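Long-range contacts in putative hydrolase (Acinetobacter sp. NBRC 100985, PDB 4XUK), which probably hydrolyses organophosphate triesters and lactones at a two-zinc site, as a member of the metallo-beta-lactamase superfamily: residues T179-D184 and G200-E205; G116-G121 and I168-A173; Q259-P264 and G272-A277. The protein carries 2 engineered substitutions. One frame throughout, in Å; residues are numbered along the deposited sequence.

Contact 1 of 3, residues T179-D184 and G200-E205; sequences TYKLGD and GHFSYE
Tyr180 and Phe202 meet between the two facing beta-sheets of the metallo-beta-lactamase sandwich: Tyr180 ends strand 177-180, an outer strand of one sheet, and Phe202 opens strand 202-208 of the other. Their rings form a T-shaped (edge-to-face) pair, with planes at 83° and centroids 5.2 Å apart. The evidence for which ring gives its edge is atomic: Tyr180 CE1 sits 3.7 Å from Phe202 CD2, over the Phe202 face and displaced toward its rim. The two side chains run past each other in opposite directions, carrying the Tyr180 hydroxyl back toward Phe202 CB. Tyr180 chi1 of 61° puts CG between the backbone N and the carbonyl carbon, the rotamer in which the ring meets Phe202. Leu182 crosses Phe202 at about a right angle, CD1 lying 4.2 Å from CE2. It belongs to the type II turn Lys181-Asp184, where Lys181 N donates to Asp184 OD2 from above the carboxylate plane. Tyr204 comes at Tyr180 tip to tip; its OH gives its proton to Leu106 O. Tyr180 OH, 2.7 Å from Tyr204 OH, may donate to it, though its proton has a second acceptor in reach, and Tyr180 CZ rests 3.8 Å from Tyr204 CE1.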
loop_
_atom_site.group_PDB
_atom_site.type_symbol
_atom_site.label_atom_id
_atom_site.label_comp_id
_atom_site.label_asym_id
_atom_site.label_seq_id
_atom_site.Cartn_x
_atom_site.Cartn_y
_atom_site.Cartn_z
ATOM N N THR A 179 -15.307 -28.896 12.099
ATOM C CA THR A 179 -15.435 -27.819 13.077
ATOM C C THR A 179 -14.456 -28.029 14.230
ATOM O O THR A 179 -13.957 -29.141 14.431
ATOM C CB THR A 179 -16.881 -27.654 13.593
ATOM O OG1 THR A 179 -17.264 -28.793 14.366
ATOM C CG2 THR A 179 -17.844 -27.495 12.420
ATOM N N TYR A 180 -14.163 -26.955 14.964
ATOM C CA TYR A 180 -13.221 -27.023 16.082
ATOM C C TYR A 180 -13.769 -26.292 17.299
ATOM O O TYR A 180 -14.747 -25.537 17.205
ATOM C CB TYR A 180 -11.853 -26.430 15.705
ATOM C CG TYR A 180 -11.917 -24.967 15.316
ATOM C CD1 TYR A 180 -12.011 -23.971 16.287
ATOM C CD2 TYR A 180 -11.897 -24.582 13.983
ATOM C CE1 TYR A 180 -12.086 -22.644 15.940
ATOM C CE2 TYR A 180 -11.963 -23.243 13.622
ATOM C CZ TYR A 180 -12.057 -22.285 14.608
ATOM O OH TYR A 180 -12.133 -20.951 14.271
ATOM N N LYS A 181 -13.100 -26.450 18.415
ATOM C CA LYS A 181 -13.434 -25.737 19.619
ATOM C C LYS A 181 -12.255 -24.929 20.124
ATOM O O LYS A 181 -11.154 -25.209 19.793
ATOM C CB LYS A 181 -13.874 -26.736 20.675
ATOM C CG LYS A 181 -15.309 -27.123 20.548
ATOM C CD LYS A 181 -16.239 -25.896 20.603
ATOM C CE LYS A 181 -15.796 -24.860 21.646
ATOM N NZ LYS A 181 -15.542 -23.528 21.071
ATOM N N LEU A 182 -12.502 -23.963 20.967
ATOM C CA LEU A 182 -11.466 -23.222 21.640
ATOM C C LEU A 182 -10.367 -24.142 22.167
ATOM O O LEU A 182 -10.712 -25.195 22.603
ATOM C CB LEU A 182 -12.172 -22.560 22.784
ATOM C CG LEU A 182 -11.583 -21.343 23.414
ATOM C CD1 LEU A 182 -10.654 -20.571 22.481
ATOM C CD2 LEU A 182 -12.736 -20.536 23.924
ATOM N N GLY A 183 -9.078 -23.765 22.143
ATOM C CA GLY A 183 -8.036 -24.642 22.647
ATOM C C GLY A 183 -7.452 -25.508 21.549
ATOM O O GLY A 183 -6.334 -26.018 21.677
ATOM N N ASP A 184 -8.206 -25.677 20.464
ATOM C CA ASP A 184 -7.763 -26.467 19.337
ATOM C C ASP A 184 -6.648 -25.743 18.570
ATOM O O ASP A 184 -6.698 -24.571 18.378
ATOM C CB ASP A 184 -8.922 -26.857 18.419
ATOM C CG ASP A 184 -9.718 -28.008 18.928
ATOM O OD1 ASP A 184 -9.407 -28.508 20.007
ATOM O OD2 ASP A 184 -10.682 -28.432 18.269
ATOM N N GLY A 200 -19.909 -17.088 16.056
ATOM C CA GLY A 200 -18.757 -17.970 16.171
ATOM C C GLY A 200 -17.537 -17.455 15.426
ATOM O O GLY A 200 -16.698 -18.238 14.963
ATOM N N HIS A 201 -17.430 -16.132 15.320
ATOM C CA HIS A 201 -16.291 -15.527 14.639
ATOM C C HIS A 201 -15.022 -15.814 15.416
ATOM O O HIS A 201 -14.972 -15.598 16.628
ATOM C CB HIS A 201 -16.490 -14.015 14.484
ATOM C CG HIS A 201 -15.467 -13.364 13.605
ATOM N ND1 HIS A 201 -14.208 -13.026 14.051
ATOM C CD2 HIS A 201 -15.515 -12.999 12.302
ATOM C CE1 HIS A 201 -13.527 -12.473 13.061
ATOM N NE2 HIS A 201 -14.294 -12.451 11.988
ATOM N N PHE A 202 -14.010 -16.328 14.722
ATOM C CA PHE A 202 -12.713 -16.583 15.330
ATOM C C PHE A 202 -11.606 -15.943 14.507
ATOM O O PHE A 202 -11.725 -15.791 13.280
ATOM C CB PHE A 202 -12.420 -18.088 15.383
ATOM C CG PHE A 202 -12.852 -18.768 16.661
ATOM C CD1 PHE A 202 -14.196 -18.883 16.987
ATOM C CD2 PHE A 202 -11.909 -19.333 17.511
ATOM C CE1 PHE A 202 -14.597 -19.536 18.159
ATOM C CE2 PHE A 202 -12.301 -19.984 18.678
ATOM C CZ PHE A 202 -13.646 -20.078 19.003
ATOM N N SER A 203 -10.515 -15.593 15.175
ATOM C CA SER A 203 -9.313 -15.165 14.478
ATOM C C SER A 203 -8.273 -16.266 14.646
ATOM O O SER A 203 -8.453 -17.157 15.475
ATOM C CB SER A 203 -8.807 -13.830 15.034
ATOM O OG SER A 203 -9.830 -12.850 15.000
ATOM N N TYR A 204 -7.193 -16.208 13.863
ATOM C CA TYR A 204 -6.177 -17.246 13.891
ATOM C C TYR A 204 -4.794 -16.633 14.073
ATOM O O TYR A 204 -4.413 -15.715 13.340
ATOM C CB TYR A 204 -6.227 -18.065 12.595
ATOM C CG TYR A 204 -7.563 -18.725 12.360
ATOM C CD1 TYR A 204 -7.930 -19.857 13.081
ATOM C CD2 TYR A 204 -8.462 -18.214 11.428
ATOM C CE1 TYR A 204 -9.152 -20.467 12.878
ATOM C CE2 TYR A 204 -9.694 -18.823 11.214
ATOM C CZ TYR A 204 -10.032 -19.942 11.948
ATOM O OH TYR A 204 -11.255 -20.561 11.749
ATOM N N GLU A 205 -4.047 -17.132 15.057
ATOM C CA GLU A 205 -2.700 -16.625 15.316
ATOM C C GLU A 205 -1.619 -17.633 14.916
ATOM O O GLU A 205 -1.674 -18.815 15.292
ATOM C CB GLU A 205 -2.539 -16.228 16.785
ATOM C CG GLU A 205 -1.193 -15.565 17.085
ATOM C CD GLU A 205 -1.095 -15.075 18.514
ATOM O OE1 GLU A 205 -1.990 -15.407 19.320
ATOM O OE2 GLU A 205 -0.123 -14.359 18.824
HETATM O O HOH W 1 -14.930 -19.648 12.989
#

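Contact 2 of 3, residues G116-G121 and I168-A173; sequences GISKDG and IAPYQA
Ile117 and Tyr171 are brought together by their torsions. In Ile117, chi1 of 67° holds CG1 between the backbone N and the carbonyl carbon, and an anti chi2 sends CD1 straight on toward helix 151-173. In Tyr171, CG is anti to the carbonyl carbon, beside the backbone N, which points the root of the ring toward Ile117. The two side chains cross obliquely, Ile117 CG1 lying 3.6 Å from Tyr171 CE1. Ile117 CD1 continues past the ring to Ile168 CG2, 4.0 Å away, and both Ile117 and Tyr171 also touch Val130 of strand 129-133. The contact joins the last turns of the helix to the segment that follows zinc ligands Asp112 and His113.

Beyond Ile117 the chain enters a small hairpin, strands 118-119 and 122-123, whose Asp120 and Gly121 both have positive phi, consistent with a type I' turn. This hairpin meets the helix at Pro170: Pro170 CG is 3.4 Å from Gly121 O and 3.7 Å from Ser118 OG. The helix is kinked here, since Pro170 N has no hydrogen and Tyr171 N makes only a weak bond, to Ile168 O, in place of the regular one to Ala167 O. Ser118 OG instead hydrogen-bonds to Ala167 O. The same OG lies 3.5 Å from Tyr171 CE1, at the ring edge.

Tyr171 OH donates to Ile117 O at 2.6 Å. The carbonyl also lies at the ring edge, near its plane; the C=O...donor angle is 139° and the donor is tilted 19° from the carbonyl plane. Phe125 N is hydrogen-bonded to the same hydroxyl. Gripped as both acceptor and donor, the buried OH is probably held in one rotation, and the amide's donation probably polarises it, strengthening the bond to Ile117 O.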
loop_
_atom_site.group_PDB
_atom_site.type_symbol
_atom_site.label_atom_id
_atom_site.label_comp_id
_atom_site.label_asym_id
_atom_site.label_seq_id
_atom_site.Cartn_x
_atom_site.Cartn_y
_atom_site.Cartn_z
ATOM N N GLY A 116 -15.827 -18.586 -1.680
ATOM C CA GLY A 116 -14.655 -18.840 -2.509
ATOM C C GLY A 116 -14.062 -20.237 -2.440
ATOM O O GLY A 116 -13.160 -20.551 -3.225
ATOM N N ILE A 117 -14.532 -21.085 -1.523
ATOM C CA ILE A 117 -14.023 -22.456 -1.498
ATOM C C ILE A 117 -14.560 -23.304 -2.651
ATOM O O ILE A 117 -14.006 -24.367 -2.958
ATOM C CB ILE A 117 -14.256 -23.189 -0.135
ATOM C CG1 ILE A 117 -15.752 -23.449 0.130
ATOM C CG2 ILE A 117 -13.621 -22.396 1.013
ATOM C CD1 ILE A 117 -16.035 -24.140 1.481
ATOM N N SER A 118 -15.619 -22.824 -3.299
ATOM C CA SER A 118 -16.252 -23.557 -4.388
ATOM C C SER A 118 -16.619 -22.609 -5.524
ATOM O O SER A 118 -16.675 -21.394 -5.332
ATOM C CB SER A 118 -17.524 -24.257 -3.884
ATOM O OG SER A 118 -17.225 -25.191 -2.860
ATOM N N LYS A 119 -16.876 -23.171 -6.703
ATOM C CA LYS A 119 -17.356 -22.380 -7.839
ATOM C C LYS A 119 -18.184 -23.285 -8.724
ATOM O O LYS A 119 -17.782 -24.411 -8.982
ATOM C CB LYS A 119 -16.185 -21.827 -8.653
ATOM C CG LYS A 119 -16.616 -20.891 -9.789
ATOM C CD LYS A 119 -17.085 -19.532 -9.260
ATOM C CE LYS A 119 -17.509 -18.625 -10.429
ATOM N NZ LYS A 119 -17.562 -17.182 -10.063
ATOM N N ASP A 120 -19.332 -22.794 -9.185
ATOM C CA ASP A 120 -20.263 -23.609 -9.970
ATOM C C ASP A 120 -20.628 -24.880 -9.202
ATOM O O ASP A 120 -20.864 -25.927 -9.805
ATOM C CB ASP A 120 -19.655 -23.987 -11.338
ATOM C CG ASP A 120 -19.640 -22.828 -12.334
ATOM O OD1 ASP A 120 -19.818 -21.660 -11.929
ATOM O OD2 ASP A 120 -19.440 -23.094 -13.539
ATOM N N GLY A 121 -20.641 -24.809 -7.873
ATOM C CA GLY A 121 -21.016 -25.966 -7.062
ATOM C C GLY A 121 -19.978 -27.086 -6.925
ATOM O O GLY A 121 -20.286 -28.165 -6.392
ATOM N N ILE A 168 -20.132 -25.291 0.953
ATOM C CA ILE A 168 -19.516 -26.320 1.796
ATOM C C ILE A 168 -19.946 -27.745 1.459
ATOM O O ILE A 168 -19.274 -28.702 1.845
ATOM C CB ILE A 168 -19.758 -26.057 3.292
ATOM C CG1 ILE A 168 -21.223 -26.292 3.665
ATOM C CG2 ILE A 168 -19.317 -24.644 3.671
ATOM C CD1 ILE A 168 -21.470 -26.168 5.150
ATOM N N ALA A 169 -21.070 -27.884 0.762
ATOM C CA ALA A 169 -21.570 -29.187 0.319
ATOM C C ALA A 169 -20.524 -30.099 -0.341
ATOM O O ALA A 169 -20.437 -31.281 0.011
ATOM C CB ALA A 169 -22.806 -29.010 -0.586
ATOM N N PRO A 170 -19.724 -29.565 -1.295
ATOM C CA PRO A 170 -18.702 -30.410 -1.922
ATOM C C PRO A 170 -17.652 -30.890 -0.925
ATOM O O PRO A 170 -17.061 -31.949 -1.142
ATOM C CB PRO A 170 -18.044 -29.469 -2.939
ATOM C CG PRO A 170 -19.053 -28.431 -3.220
ATOM C CD PRO A 170 -19.776 -28.229 -1.921
ATOM N N TYR A 171 -17.407 -30.131 0.141
ATOM C CA TYR A 171 -16.407 -30.551 1.116
ATOM C C TYR A 171 -16.996 -31.533 2.128
ATOM O O TYR A 171 -16.339 -32.508 2.499
ATOM C CB TYR A 171 -15.761 -29.346 1.807
ATOM C CG TYR A 171 -14.937 -28.513 0.856
ATOM C CD1 TYR A 171 -15.540 -27.572 0.020
ATOM C CD2 TYR A 171 -13.562 -28.686 0.766
ATOM C CE1 TYR A 171 -14.783 -26.812 -0.877
ATOM C CE2 TYR A 171 -12.796 -27.923 -0.117
ATOM C CZ TYR A 171 -13.415 -26.995 -0.937
ATOM O OH TYR A 171 -12.657 -26.246 -1.824
ATOM N N GLN A 172 -18.228 -31.281 2.564
ATOM C CA GLN A 172 -18.955 -32.252 3.390
ATOM C C GLN A 172 -19.044 -33.616 2.706
ATOM O O GLN A 172 -18.834 -34.657 3.339
ATOM C CB GLN A 172 -20.355 -31.732 3.714
ATOM C CG GLN A 172 -20.386 -30.592 4.748
ATOM C CD GLN A 172 -21.784 -30.030 4.909
ATOM O OE1 GLN A 172 -22.483 -29.786 3.920
ATOM N NE2 GLN A 172 -22.214 -29.852 6.153
ATOM N N ALA A 173 -19.343 -33.608 1.410
ATOM C CA ALA A 173 -19.410 -34.847 0.630
ATOM C C ALA A 173 -18.112 -35.669 0.680
ATOM O O ALA A 173 -18.150 -36.898 0.582
ATOM C CB ALA A 173 -19.783 -34.546 -0.798
#

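Contact 3 of 3, residues Q259-P264 and G272-A277; sequences QTIAAP and GHTYSA. Engineered in segment 272-277: Thr274 (natural residue Ile).
The imidazole of His273 is met obliquely by Gln259 O and Thr260 OG1. CD2 lies 3.5 Å from Gln259 O, while NE2 is 3.0 Å from Thr260 OG1. That second approach is a weak hydrogen bond, for the N-H...acceptor angle is 121°. Tyr47 of the second subunit stacks on the same ring, so His273 packs against a strand of its own chain and across the dimer interface. A His273 chi1 of -63° sets CG beside the backbone N and turned toward Thr260. The main polar partner of Thr260 OG1 is Glu211 OE2; with the hydroxyl presumably donating to that carboxylate, its oxygen can still accept from His273 NE2.

The backbones form a beta hairpin, strands 260-262 and 271-275, within the second sheet of the metallo-beta-lactamase sandwich. Ile261 and Gly272 are an antiparallel hydrogen-bonded pair: Ile261 N to Gly272 O is 2.8 Å, nearly along the C=O axis, and Gly272 N to Ile261 O is 3.1 Å. The strand axes make an angle of 117°, far from antiparallel, and the ladder opens accordingly. Where regular pairing would next bond Gln259 to Thr274, water 2 intervenes, donating to Gln259 O at 2.8 Å and accepting from Thr274 N at 2.9 Å.

Thr274 is an engineered residue, isoleucine in the natural protein. Its CG2 stands 4.3 Å from Ile261 CG1, and both side chains touch Phe254 of helix 240-257. At the other end, Pro264 touches zinc ligand Asp218 and directly precedes zinc ligand His265. Thr274 O, on the diverging strand, is hydrogen-bonded to Tyr47 OH of the second subunit.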
loop_
_atom_site.group_PDB
_atom_site.type_symbol
_atom_site.label_atom_id
_atom_site.label_comp_id
_atom_site.label_asym_id
_atom_site.label_seq_id
_atom_site.Cartn_x
_atom_site.Cartn_y
_atom_site.Cartn_z
ATOM N N GLN A 259 1.794 -7.294 17.265
ATOM C CA GLN A 259 1.611 -8.370 16.300
ATOM C C GLN A 259 1.403 -7.805 14.903
ATOM O O GLN A 259 0.769 -6.758 14.729
ATOM C CB GLN A 259 0.400 -9.246 16.657
ATOM C CG GLN A 259 0.489 -9.996 17.987
ATOM C CD GLN A 259 -0.174 -9.249 19.129
ATOM O OE1 GLN A 259 -0.078 -8.020 19.227
ATOM N NE2 GLN A 259 -0.843 -9.988 20.003
ATOM N N THR A 260 1.896 -8.506 13.928
ATOM C CA THR A 260 1.594 -8.246 12.555
ATOM C C THR A 260 0.142 -8.691 12.304
ATOM O O THR A 260 -0.247 -9.725 12.769
ATOM C CB THR A 260 2.530 -9.066 11.661
ATOM O OG1 THR A 260 3.893 -8.693 11.871
ATOM C CG2 THR A 260 2.150 -8.960 10.284
ATOM N N ILE A 261 -0.640 -7.946 11.560
ATOM C CA ILE A 261 -2.050 -8.184 11.360
ATOM C C ILE A 261 -2.384 -8.457 9.905
ATOM O O ILE A 261 -1.906 -7.759 9.055
ATOM C CB ILE A 261 -2.805 -6.923 11.825
ATOM C CG1 ILE A 261 -2.524 -6.669 13.283
ATOM C CG2 ILE A 261 -4.260 -6.907 11.446
ATOM C CD1 ILE A 261 -3.068 -7.711 14.184
ATOM N N ALA A 262 -3.211 -9.470 9.641
ATOM C CA ALA A 262 -3.671 -9.688 8.278
ATOM C C ALA A 262 -5.192 -9.640 8.308
ATOM O O ALA A 262 -5.833 -10.451 8.975
ATOM C CB ALA A 262 -3.183 -11.030 7.761
ATOM N N ALA A 263 -5.768 -8.684 7.594
ATOM C CA ALA A 263 -7.202 -8.426 7.701
ATOM C C ALA A 263 -7.919 -8.496 6.366
ATOM O O ALA A 263 -7.497 -7.850 5.402
ATOM C CB ALA A 263 -7.424 -7.064 8.322
ATOM N N PRO A 264 -9.049 -9.228 6.316
ATOM C CA PRO A 264 -9.775 -9.325 5.049
ATOM C C PRO A 264 -10.391 -7.998 4.597
ATOM O O PRO A 264 -10.594 -7.838 3.391
ATOM C CB PRO A 264 -10.881 -10.355 5.348
ATOM C CG PRO A 264 -11.066 -10.297 6.820
ATOM C CD PRO A 264 -9.680 -10.035 7.373
ATOM N N GLY A 272 -0.325 -5.330 8.056
ATOM C CA GLY A 272 0.229 -4.157 8.713
ATOM C C GLY A 272 0.256 -4.326 10.218
ATOM O O GLY A 272 0.237 -5.446 10.728
ATOM N N HIS A 273 0.299 -3.207 10.932
ATOM C CA HIS A 273 0.368 -3.221 12.384
ATOM C C HIS A 273 -0.532 -2.110 12.907
ATOM O O HIS A 273 -0.913 -1.217 12.145
ATOM C CB HIS A 273 1.799 -2.949 12.825
ATOM C CG HIS A 273 2.778 -3.997 12.390
ATOM N ND1 HIS A 273 3.347 -4.011 11.133
ATOM C CD2 HIS A 273 3.298 -5.060 13.050
ATOM C CE1 HIS A 273 4.179 -5.036 11.039
ATOM N NE2 HIS A 273 4.171 -5.685 12.189
ATOM N N THR A 274 -0.891 -2.158 14.188
ATOM C CA THR A 274 -1.657 -1.050 14.756
ATOM C C THR A 274 -0.903 -0.304 15.843
ATOM O O THR A 274 -0.300 -0.904 16.746
ATOM C CB THR A 274 -3.091 -1.451 15.228
ATOM O OG1 THR A 274 -3.328 -0.988 16.564
ATOM C CG2 THR A 274 -3.275 -2.921 15.185
ATOM N N TYR A 275 -0.923 1.017 15.719
ATOM C CA TYR A 275 -0.304 1.901 16.692
ATOM C C TYR A 275 -1.393 2.630 17.447
ATOM O O TYR A 275 -2.476 2.866 16.904
ATOM C CB TYR A 275 0.576 2.920 15.972
ATOM C CG TYR A 275 0.990 4.103 16.820
ATOM C CD1 TYR A 275 2.049 4.004 17.714
ATOM C CD2 TYR A 275 0.328 5.323 16.714
ATOM C CE1 TYR A 275 2.434 5.078 18.484
ATOM C CE2 TYR A 275 0.710 6.417 17.478
ATOM C CZ TYR A 275 1.760 6.283 18.364
ATOM O OH TYR A 275 2.141 7.349 19.135
ATOM N N SER A 276 -1.102 2.977 18.699
ATOM C CA SER A 276 -1.967 3.852 19.482
ATOM C C SER A 276 -1.118 4.774 20.355
ATOM O O SER A 276 -0.185 4.329 21.021
ATOM C CB SER A 276 -2.898 3.036 20.375
ATOM O OG SER A 276 -3.734 3.897 21.132
ATOM N N ALA A 277 -1.451 6.059 20.355
ATOM C CA ALA A 277 -0.749 7.030 21.183
ATOM C C ALA A 277 -1.316 7.070 22.599
ATOM O O ALA A 277 -0.609 7.433 23.540
ATOM C CB ALA A 277 -0.810 8.414 20.545
HETATM O O HOH W 2 0.185 -4.269 15.813
#

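Overall arrangement
From the N terminus the contacts follow in series; none nests in or crosses another. Contact 2 comes first and closes the longest loop, bringing helix 151-173 back to the segment after the first zinc ligands. After a short connection the chain enters strand 177-180, where contact 1 closes a short loop and ties an outer strand of the first sheet to strand 202-208 of the second. Contact 3 closes last, as a hairpin in that second sheet. Centres of contacts 1 and 2 are 21 Å apart, those of 1 and 3 are 20 Å apart, and contacts 2 and 3, at 32 Å, lie on opposite sides of the chain's centre.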